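Local coordinates for protein L-lysine 6-oxidase (Marinomonas mediterranea, PDB 3WEU) that oxidises the epsilon-amino group of L-lysine with a cysteine tryptophylquinone cofactor, and kills bacteria through the hydrogen peroxide released, at residues Phe266-Gly269 with Val270-Phe273; Ala334-Ala337 with Asn338-Lys341; Asn390-Leu394 with Thr395-Val399; Asn617-Ser620 with Gln621-His625; Val660-Gly663 with Gln664-Asn668. All coordinates share one frame; numbering follows the deposited sequence.

In the fold
All five contacts are local and follow one another along the chain without nesting or crossing, and none touches another. Interaction 1 lies in the last turns of helix 261-272, and interaction 2 closes the entry to helix 336-344; their centres are about 29 Å apart. Interaction 3 folds the loop between strands 381-382 and 400-402 around a beta turn. Interaction 4 caps helix 619-625, which packs on helix 510-515. Interaction 5 turns strand 656-661 into helix 662-666 beside strand 675-680, where the second subunit is met. Interactions 4 and 5 come within about 11 Å at their nearest atoms, whereas interactions 1 and 5 lie on opposite sides of the chain's centre.

Interaction 1: residues Phe266-Gly269 with Val270-Phe273; sequences FDVG and VRNF. With EDO (1,2-ethanediol), chain O.
Asp267 and Arg271 form an i to i+4 salt bridge on the last turns of helix 261-272. Arg271 takes the carboxylate side-on with two nitrogens: NE reaches Asp267 OD1 at 2.9 Å and NH1 reaches Asp267 OD2 at 2.8 Å. Both oxygens lie near the guanidinium plane, but the nitrogens approach from above the carboxylate plane, the two flat groups being turned 46° apart. A bend at chi3 (-62°) swings the guanidinium back along the helix to its acceptor. Thr408 also hydrogen-bonds Asp267 OD1, so this buried carboxylate is held from helix 407-418 as well.

The tight side is apolar. Val270 CG2 sits over one face of the Phe266 ring in a CH-pi contact, 3.9 Å from its centroid, and Tyr429 meets the same ring with its plane at about 45°. Val268 CG1 lies 4.0 Å from Phe273 CE2, at the edge of that ring. The more open side belongs to Arg271 and Asn272, both partly exposed. Arg271 turns NH2 to the O1 of a 1,2-ethanediol, probably from the crystallisation liquor, which Tyr280 binds too. At the C-terminal turn Val268 O receives a weak bond from Asn272 N and a second from the side chain of the same residue: Asn272 ND2 approaches Val268 O in the carbonyl plane, on a lone pair, at 3.0 Å.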
# COMPACT_ATOMS: atom_id res chain seq x y z
N PHE A 266 36.46 24.22 12.43
CA PHE A 266 37.22 25.42 12.59
C PHE A 266 36.44 26.47 13.40
O PHE A 266 36.93 27.03 14.35
CB PHE A 266 37.62 25.98 11.19
CG PHE A 266 38.52 27.16 11.26
CD1 PHE A 266 39.82 26.99 11.70
CD2 PHE A 266 38.06 28.45 11.01
CE1 PHE A 266 40.66 28.09 11.85
CE2 PHE A 266 38.90 29.53 11.10
CZ PHE A 266 40.21 29.36 11.50
N ASP A 267 35.18 26.69 13.02
CA ASP A 267 34.34 27.69 13.70
C ASP A 267 34.15 27.33 15.18
O ASP A 267 34.29 28.19 16.05
CB ASP A 267 32.99 27.72 12.98
CG ASP A 267 31.94 28.56 13.66
OD1 ASP A 267 32.22 29.75 13.92
OD2 ASP A 267 30.83 28.00 13.86
N VAL A 268 33.81 26.07 15.44
CA VAL A 268 33.72 25.57 16.79
C VAL A 268 35.02 25.81 17.54
O VAL A 268 35.01 26.28 18.73
CB VAL A 268 33.32 24.08 16.82
CG1 VAL A 268 33.46 23.49 18.22
CG2 VAL A 268 31.92 23.88 16.36
N GLY A 269 36.12 25.57 16.87
CA GLY A 269 37.45 25.75 17.44
C GLY A 269 37.78 27.17 17.84
O GLY A 269 38.35 27.45 18.94
N VAL A 270 37.45 28.08 16.93
CA VAL A 270 37.73 29.49 17.13
C VAL A 270 36.91 30.00 18.30
O VAL A 270 37.42 30.71 19.17
CB VAL A 270 37.44 30.29 15.81
CG1 VAL A 270 37.42 31.78 16.07
CG2 VAL A 270 38.52 29.99 14.78
N ARG A 271 35.62 29.66 18.31
CA ARG A 271 34.69 30.20 19.30
C ARG A 271 34.71 29.42 20.63
O ARG A 271 34.21 29.92 21.65
CB ARG A 271 33.28 30.22 18.77
CG ARG A 271 33.03 31.25 17.66
CD ARG A 271 31.55 31.32 17.16
NE ARG A 271 31.16 30.04 16.57
CZ ARG A 271 30.55 29.06 17.21
NH1 ARG A 271 30.35 27.90 16.61
NH2 ARG A 271 30.10 29.21 18.48
N ASN A 272 35.26 28.24 20.66
CA ASN A 272 35.25 27.47 21.90
C ASN A 272 36.57 26.99 22.45
O ASN A 272 36.64 26.66 23.61
CB ASN A 272 34.34 26.27 21.78
CG ASN A 272 32.91 26.66 21.55
OD1 ASN A 272 32.23 27.09 22.47
ND2 ASN A 272 32.46 26.55 20.33
N PHE A 273 37.59 26.89 21.63
CA PHE A 273 38.84 26.26 22.06
C PHE A 273 40.00 27.15 21.81
O PHE A 273 41.10 26.67 21.78
CB PHE A 273 39.00 24.92 21.34
CG PHE A 273 37.97 23.93 21.70
CD1 PHE A 273 38.11 23.22 22.92
CD2 PHE A 273 36.88 23.65 20.89
CE1 PHE A 273 37.15 22.31 23.29
CE2 PHE A 273 35.91 22.73 21.28
CZ PHE A 273 36.05 22.07 22.46
C1 EDO O . 28.79 32.07 20.48
O1 EDO O . 30.10 31.50 20.44
C2 EDO O . 29.10 33.47 20.92
O2 EDO O . 30.32 33.88 20.26

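Interaction 2: residues Ala334-Ala337 with Asn338-Lys341; sequences ANKA and NRMK
Arg339 folds back over the first turn of its helix to reach Asn335 and Lys336; it has two conformers, and the path given is that of one. Its CB lies 3.8 Å from Lys336 O, and CG then passes 3.9 Å from Asn335 ND2. CD follows at the far limit of contact with that same amide nitrogen, after which a bend at chi3 (-91°) turns the chain back. NE comes near Asn335 O and makes a weak hydrogen bond to Asp330 O. The guanidinium lays one face over Lys336 CA; in this conformer NH2 and NH1 go on to bond Ser332 O and Trp416 O.

Beside it, Asn338 ND2 gives Asn335 OD1 a nearly straight hydrogen bond of 3.0 Å (169°), the two amide planes standing 77° apart. Asn335 ND2 is bound in turn by Asp330 O, which helps fix the flat group. A water accepts from Asn338 N at 2.8 Å and donates to Ala334 O, bridging the turn that leads into the helix. The Lys336 and Met340 side chains lie side by side, pointing the same way, with Lys336 CG 3.9 Å from Met340 CG.

Helix 336-344 is thus joined at its start to the preceding loop, where Phe326 packs on Asn335, Asn338 and Arg339, and to helix 407-418, through Trp416 and the salt bridge of Lys336 to Glu418.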
# COMPACT_ATOMS: atom_id res chain seq x y z
N ALA A 334 37.98 53.61 -1.79
CA ALA A 334 37.16 53.83 -2.96
C ALA A 334 36.30 52.58 -3.29
O ALA A 334 35.31 52.69 -3.98
CB ALA A 334 38.04 54.11 -4.17
N ASN A 335 36.81 51.41 -2.93
CA ASN A 335 36.07 50.14 -3.25
C ASN A 335 35.25 49.64 -2.10
O ASN A 335 34.61 48.59 -2.22
CB ASN A 335 37.09 49.07 -3.64
CG ASN A 335 36.47 47.91 -4.39
OD1 ASN A 335 35.59 48.08 -5.24
ND2 ASN A 335 36.95 46.73 -4.09
N LYS A 336 35.27 50.33 -0.97
CA LYS A 336 34.56 49.86 0.21
C LYS A 336 33.03 49.74 0.04
O LYS A 336 32.45 48.76 0.49
CB LYS A 336 34.88 50.70 1.42
CG LYS A 336 34.24 50.25 2.72
CD LYS A 336 34.77 50.95 3.99
CE LYS A 336 33.94 50.55 5.17
NZ LYS A 336 34.33 51.31 6.39
N ALA A 337 32.39 50.71 -0.56
CA ALA A 337 30.94 50.64 -0.72
C ALA A 337 30.58 49.37 -1.52
O ALA A 337 29.61 48.72 -1.15
CB ALA A 337 30.36 51.89 -1.39
N ASN A 338 31.39 49.01 -2.53
CA ASN A 338 31.21 47.76 -3.24
C ASN A 338 31.37 46.52 -2.38
O ASN A 338 30.51 45.60 -2.43
CB ASN A 338 32.22 47.65 -4.37
CG ASN A 338 31.92 48.57 -5.52
OD1 ASN A 338 30.79 48.93 -5.76
ND2 ASN A 338 32.94 48.89 -6.28
N ARG A 339 32.43 46.46 -1.57
CA ARG A 339 32.64 45.28 -0.72
C ARG A 339 31.53 45.14 0.32
O ARG A 339 31.07 44.03 0.62
CB ARG A 339 34.00 45.29 -0.05
CG ARG A 339 35.17 45.18 -1.02
CD ARG A 339 36.48 45.10 -0.27
NE ARG A 339 36.98 46.44 -0.09
CZ ARG A 339 36.96 47.12 1.03
NH1 ARG A 339 36.51 46.57 2.13
NH2 ARG A 339 37.41 48.34 1.06
N MET A 340 31.10 46.29 0.87
CA MET A 340 30.07 46.29 1.88
C MET A 340 28.69 45.85 1.29
O MET A 340 27.91 45.16 1.97
CB MET A 340 29.91 47.67 2.47
CG MET A 340 31.00 48.13 3.37
SD MET A 340 31.08 47.21 4.90
CE MET A 340 29.44 47.26 5.41
N LYS A 341 28.42 46.27 0.08
CA LYS A 341 27.19 45.88 -0.59
C LYS A 341 27.20 44.35 -0.75
O LYS A 341 26.21 43.72 -0.48
CB LYS A 341 27.03 46.52 -1.91
CG LYS A 341 25.60 46.41 -2.45
CD LYS A 341 25.53 47.06 -3.81
CE LYS A 341 24.30 47.92 -4.09
NZ LYS A 341 23.14 47.44 -3.31
O HOH W 1 32.89 51.15 -3.65

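Interaction 3: residues Asn390-Leu394 with Thr395-Val399; sequences NFYDL and TDNVV
Leu394 closes a type I' beta turn that begins at Phe391, and the chain then curls through Thr395 and Asp396 until Asn397 faces back to the turn. Tyr392 and Asp393, at the two central positions, both have positive phi (62° and 60°), and Leu394 N bonds Phe391 O at 2.9 Å. The turn also brings its flanking residues together, Asn390 CA lying 4.4 Å from Thr395 CA.

Van der Waals contact carries the side-chain meeting. Leu394 CD1 touches Asn397 CB and OD1, each at 4.0 Å, the two side chains crossing at a slant. Asn397 CG is anti to the backbone nitrogen (chi1 -175°), which sets the amide beside Leu394 and the Tyr392 ring. There Asn397 OD1 comes to the edge of the ring, near its plane and 4.3 Å from Tyr392 CD2. Phe391 CB packs over one face of that ring, 3.8 Å above its plane.

The amide of this buried asparagine is well supplied: ND2 bonds Ser388 O and Ser387 OG, while OD1 accepts from Asn103. With Tyr392 bound to Glu101 and Asp396 salt-bridged to Arg117, the loop between strands 381-382 and 400-402 is fastened to the long connection between strand 80-91 and helix 129-134.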
# COMPACT_ATOMS: atom_id res chain seq x y z
N ASN A 390 4.61 25.34 15.04
CA ASN A 390 3.54 24.61 15.73
C ASN A 390 3.41 23.15 15.39
O ASN A 390 2.36 22.58 15.60
CB ASN A 390 2.18 25.30 15.57
CG ASN A 390 1.68 25.33 14.14
OD1 ASN A 390 2.48 25.30 13.21
ND2 ASN A 390 0.39 25.46 13.96
N PHE A 391 4.49 22.53 14.90
CA PHE A 391 4.51 21.08 14.66
C PHE A 391 4.86 20.35 15.91
O PHE A 391 5.30 20.95 16.91
CB PHE A 391 5.57 20.75 13.60
CG PHE A 391 5.07 20.81 12.17
CD1 PHE A 391 4.18 21.80 11.76
CD2 PHE A 391 5.61 19.92 11.22
CE1 PHE A 391 3.76 21.86 10.44
CE2 PHE A 391 5.21 19.98 9.88
CZ PHE A 391 4.31 20.98 9.50
N TYR A 392 4.60 19.05 15.88
CA TYR A 392 5.01 18.10 16.89
C TYR A 392 4.40 18.39 18.26
O TYR A 392 5.04 18.14 19.27
CB TYR A 392 6.54 18.07 17.02
CG TYR A 392 7.27 17.83 15.71
CD1 TYR A 392 6.94 16.76 14.89
CD2 TYR A 392 8.30 18.69 15.31
CE1 TYR A 392 7.62 16.53 13.68
CE2 TYR A 392 9.01 18.45 14.14
CZ TYR A 392 8.69 17.39 13.32
OH TYR A 392 9.39 17.17 12.14
N ASP A 393 3.20 18.98 18.26
CA ASP A 393 2.51 19.44 19.45
C ASP A 393 3.30 20.47 20.21
O ASP A 393 3.11 20.63 21.37
CB ASP A 393 2.13 18.23 20.34
CG ASP A 393 1.22 17.28 19.60
OD1 ASP A 393 0.34 17.72 18.84
OD2 ASP A 393 1.37 16.09 19.76
N LEU A 394 4.17 21.24 19.54
CA LEU A 394 4.90 22.30 20.17
C LEU A 394 4.30 23.61 19.73
O LEU A 394 3.57 23.67 18.78
CB LEU A 394 6.37 22.31 19.67
CG LEU A 394 7.11 20.96 19.84
CD1 LEU A 394 8.53 21.03 19.29
CD2 LEU A 394 7.12 20.56 21.34
N THR A 395 4.69 24.70 20.37
CA THR A 395 4.32 26.00 19.84
C THR A 395 5.57 26.80 19.54
O THR A 395 5.47 27.91 19.02
CB THR A 395 3.40 26.81 20.80
OG1 THR A 395 4.05 26.89 22.05
CG2 THR A 395 2.03 26.16 20.98
N ASP A 396 6.73 26.26 19.83
CA ASP A 396 7.95 27.00 19.67
C ASP A 396 9.09 26.16 19.01
O ASP A 396 10.25 26.33 19.33
CB ASP A 396 8.41 27.60 20.97
CG ASP A 396 8.63 26.60 22.02
OD1 ASP A 396 8.48 25.40 21.77
OD2 ASP A 396 8.89 27.06 23.14
N ASN A 397 8.69 25.28 18.11
CA ASN A 397 9.64 24.50 17.31
C ASN A 397 10.58 25.47 16.58
O ASN A 397 10.13 26.49 16.00
CB ASN A 397 8.85 23.68 16.34
CG ASN A 397 9.72 22.73 15.54
OD1 ASN A 397 10.70 22.12 16.05
ND2 ASN A 397 9.43 22.68 14.22
N VAL A 398 11.87 25.17 16.60
CA VAL A 398 12.86 26.08 16.00
C VAL A 398 12.80 25.97 14.48
O VAL A 398 12.84 24.83 13.93
CB VAL A 398 14.25 25.74 16.48
CG1 VAL A 398 15.36 26.58 15.82
CG2 VAL A 398 14.34 25.97 18.01
N VAL A 399 12.73 27.14 13.86
CA VAL A 399 12.68 27.29 12.39
C VAL A 399 13.99 27.93 11.94
O VAL A 399 14.53 28.82 12.58
CB VAL A 399 11.51 28.20 12.02
CG1 VAL A 399 11.50 28.64 10.57
CG2 VAL A 399 10.22 27.49 12.38

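Interaction 4: residues Asn617-Ser620 with Gln621-His625; sequences NSYS and QMVEH
Ser618 and Gln621 meet at an N-cap: Ser618 OG, just ahead of helix 619-625, accepts from Gln621 N at 2.9 Å, a bond of 150°. This supplies an acceptor to a backbone N-H of the first turn. With chi1 at 75°, OG lies between the serine's nitrogen and carbonyl carbon, from where it reaches over the helix start; Gln621 CG packs 3.2 Å from Ser618 OG.

The glutamine returns the grip. Its chain, extended beyond CG, runs back past the serine until Gln621 OE1 accepts from Asn617 N at 2.8 Å, the donor standing above the carbonyl plane by 37°. One residue thus has its backbone nitrogen held by the cap and its side-chain oxygen holding the residue before the cap. Regular helical bonding starts directly, with Met622 N on Ser618 O at 3.1 Å and Val623 N on Tyr619 O at 3.0 Å.

One step outward, Val623 CG2 rests against Tyr619 CE1 at 3.6 Å, approaching the ring obliquely. What positions these groups lies beyond: Asn617 ND2 bonds Phe679 O of strand 675-680, holding the residue whose N-H the glutamine accepts. Tyr619 packs on Pro508, Ala511 and Phe514, Met622 on Phe513 and Val623 on Gln510. The apolar side of helix 619-625 therefore lies on helix 510-515 and the loop leading into it, while its capped start is tied to strand 675-680.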
# COMPACT_ATOMS: atom_id res chain seq x y z
N ASN A 617 12.15 7.10 -9.18
CA ASN A 617 10.86 7.81 -9.02
C ASN A 617 10.24 7.64 -7.61
O ASN A 617 9.22 8.26 -7.32
CB ASN A 617 9.88 7.34 -10.07
CG ASN A 617 10.24 7.90 -11.46
OD1 ASN A 617 10.31 9.13 -11.61
ND2 ASN A 617 10.43 7.04 -12.45
N SER A 618 10.88 6.84 -6.79
CA SER A 618 10.43 6.60 -5.45
C SER A 618 11.56 6.44 -4.50
O SER A 618 12.65 6.03 -4.87
CB SER A 618 9.55 5.29 -5.39
OG SER A 618 10.38 4.11 -5.48
N TYR A 619 11.24 6.66 -3.22
CA TYR A 619 12.15 6.40 -2.13
C TYR A 619 12.69 4.97 -2.17
O TYR A 619 13.90 4.70 -2.04
CB TYR A 619 11.38 6.66 -0.82
CG TYR A 619 12.02 6.23 0.43
CD1 TYR A 619 13.42 6.19 0.56
CD2 TYR A 619 11.25 5.94 1.52
CE1 TYR A 619 14.02 5.84 1.75
CE2 TYR A 619 11.82 5.61 2.74
CZ TYR A 619 13.19 5.51 2.85
OH TYR A 619 13.76 5.15 4.04
N SER A 620 11.78 4.02 -2.35
CA SER A 620 12.16 2.63 -2.41
C SER A 620 13.14 2.32 -3.55
O SER A 620 14.08 1.52 -3.42
CB SER A 620 10.85 1.72 -2.40
OG SER A 620 11.25 0.44 -2.76
N GLN A 621 12.97 2.98 -4.68
CA GLN A 621 13.89 2.77 -5.78
C GLN A 621 15.25 3.34 -5.46
O GLN A 621 16.24 2.80 -5.93
CB GLN A 621 13.32 3.39 -7.06
CG GLN A 621 12.17 2.57 -7.58
CD GLN A 621 11.30 3.35 -8.53
OE1 GLN A 621 11.76 4.30 -9.20
NE2 GLN A 621 10.04 2.94 -8.66
N MET A 622 15.31 4.40 -4.65
CA MET A 622 16.60 4.96 -4.25
C MET A 622 17.31 4.02 -3.32
O MET A 622 18.55 3.74 -3.43
CB MET A 622 16.47 6.33 -3.66
CG MET A 622 17.82 7.01 -3.37
SD MET A 622 18.79 7.39 -4.86
CE MET A 622 18.18 9.04 -5.20
N VAL A 623 16.54 3.39 -2.45
CA VAL A 623 17.13 2.40 -1.59
C VAL A 623 17.80 1.24 -2.35
O VAL A 623 18.86 0.78 -1.96
CB VAL A 623 16.05 1.86 -0.60
CG1 VAL A 623 16.60 0.69 0.20
CG2 VAL A 623 15.68 2.95 0.36
N GLU A 624 17.20 0.82 -3.43
CA GLU A 624 17.71 -0.32 -4.23
C GLU A 624 18.76 0.14 -5.28
O GLU A 624 19.78 -0.55 -5.48
CB GLU A 624 16.56 -0.98 -4.96
CG GLU A 624 17.07 -2.23 -5.70
CD GLU A 624 15.98 -3.14 -6.22
OE1 GLU A 624 14.79 -2.79 -6.20
OE2 GLU A 624 16.34 -4.22 -6.70
N HIS A 625 18.56 1.31 -5.87
CA HIS A 625 19.32 1.69 -7.06
C HIS A 625 20.23 2.95 -7.03
O HIS A 625 20.65 3.40 -8.06
CB HIS A 625 18.38 1.80 -8.16
CG HIS A 625 17.74 0.51 -8.49
ND1 HIS A 625 18.46 -0.56 -8.96
CD2 HIS A 625 16.44 0.12 -8.46
CE1 HIS A 625 17.64 -1.57 -9.23
NE2 HIS A 625 16.41 -1.19 -8.94

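Interaction 5: residues Val660-Gly663 with Gln664-Asn668; sequences VLVG and QVTGN
Gln664 reaches back across Leu661 at a slant, its side-chain oxygen taking the backbone N-H of that residue: Gln664 OE1 accepts from Leu661 N at 2.9 Å (155°), with the donor tilted 27° from the amide carbonyl plane. In the other direction Gln664 N bonds Leu661 O at 2.8 Å, so the two residues are joined by a reciprocal pair. The extended glutamine chain lets OE1 span this distance and brings it 3.6 Å from Leu661 CB. Gln664 also crosses Val660 obliquely, and OE1 lies 4.0 Å from Val660 CG1.

This is a strand-to-helix junction: strand 656-661, paired antiparallel with strand 675-680, runs directly into the short helix 662-666. There Val662 CG1 and Thr666 CG2 meet at 3.9 Å, again on crossing courses, the same two residues being joined by the helical bond from Thr666 N to Val662 O.

The helix gives way at Gly667, whose phi is positive (87°). Thr666, the last helical residue, starts an ST turn that spans this glycine, OG1 accepting from Asn668 N at 3.0 Å and also bonding Asp671. The turn brings Asn668 O close over Gly663, 3.2 Å from Gly663 CA. On the subunit side, Gln664 NE2 donates to Gln664 O of the second subunit, and Leu661 packs on Gly667 of that subunit.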
# COMPACT_ATOMS: atom_id res chain seq x y z
N VAL A 660 6.50 10.66 -24.00
CA VAL A 660 5.03 10.80 -23.96
C VAL A 660 4.68 12.07 -24.73
O VAL A 660 5.21 13.14 -24.41
CB VAL A 660 4.57 10.95 -22.51
CG1 VAL A 660 3.09 11.33 -22.42
CG2 VAL A 660 4.91 9.71 -21.68
N LEU A 661 3.81 11.97 -25.72
CA LEU A 661 3.38 13.12 -26.46
C LEU A 661 2.43 13.97 -25.62
O LEU A 661 1.57 13.42 -24.93
CB LEU A 661 2.74 12.71 -27.78
CG LEU A 661 3.64 11.87 -28.68
CD1 LEU A 661 2.87 11.52 -29.92
CD2 LEU A 661 5.02 12.53 -29.02
N VAL A 662 2.55 15.31 -25.67
CA VAL A 662 1.74 16.10 -24.77
C VAL A 662 0.22 15.89 -24.99
O VAL A 662 -0.55 15.87 -24.03
CB VAL A 662 2.14 17.58 -24.80
CG1 VAL A 662 1.14 18.39 -24.01
CG2 VAL A 662 3.51 17.67 -24.12
N GLY A 663 -0.17 15.59 -26.21
CA GLY A 663 -1.58 15.36 -26.45
C GLY A 663 -2.10 14.08 -25.87
O GLY A 663 -3.33 13.87 -25.80
N GLN A 664 -1.21 13.21 -25.46
CA GLN A 664 -1.60 12.03 -24.71
C GLN A 664 -2.19 12.43 -23.38
O GLN A 664 -3.11 11.82 -22.90
CB GLN A 664 -0.51 11.02 -24.52
CG GLN A 664 -0.15 10.33 -25.81
CD GLN A 664 0.96 9.35 -25.64
OE1 GLN A 664 2.11 9.63 -25.96
NE2 GLN A 664 0.62 8.16 -25.17
N VAL A 665 -1.61 13.45 -22.77
CA VAL A 665 -2.11 13.99 -21.53
C VAL A 665 -3.31 14.92 -21.74
O VAL A 665 -4.28 14.88 -20.99
CB VAL A 665 -1.01 14.82 -20.84
CG1 VAL A 665 -1.57 15.48 -19.58
CG2 VAL A 665 0.21 13.98 -20.60
N THR A 666 -3.27 15.80 -22.70
CA THR A 666 -4.29 16.80 -22.80
C THR A 666 -5.48 16.35 -23.57
O THR A 666 -6.56 16.95 -23.48
CB THR A 666 -3.79 18.05 -23.48
OG1 THR A 666 -3.49 17.78 -24.83
CG2 THR A 666 -2.55 18.58 -22.72
N GLY A 667 -5.29 15.36 -24.41
CA GLY A 667 -6.39 14.96 -25.33
C GLY A 667 -6.43 15.73 -26.62
O GLY A 667 -7.22 15.41 -27.49
N ASN A 668 -5.59 16.74 -26.76
CA ASN A 668 -5.54 17.53 -27.97
C ASN A 668 -4.37 17.10 -28.86
O ASN A 668 -3.19 17.31 -28.49
CB ASN A 668 -5.47 19.03 -27.55
CG ASN A 668 -5.34 19.93 -28.72
OD1 ASN A 668 -5.36 19.47 -29.86
ND2 ASN A 668 -5.13 21.24 -28.47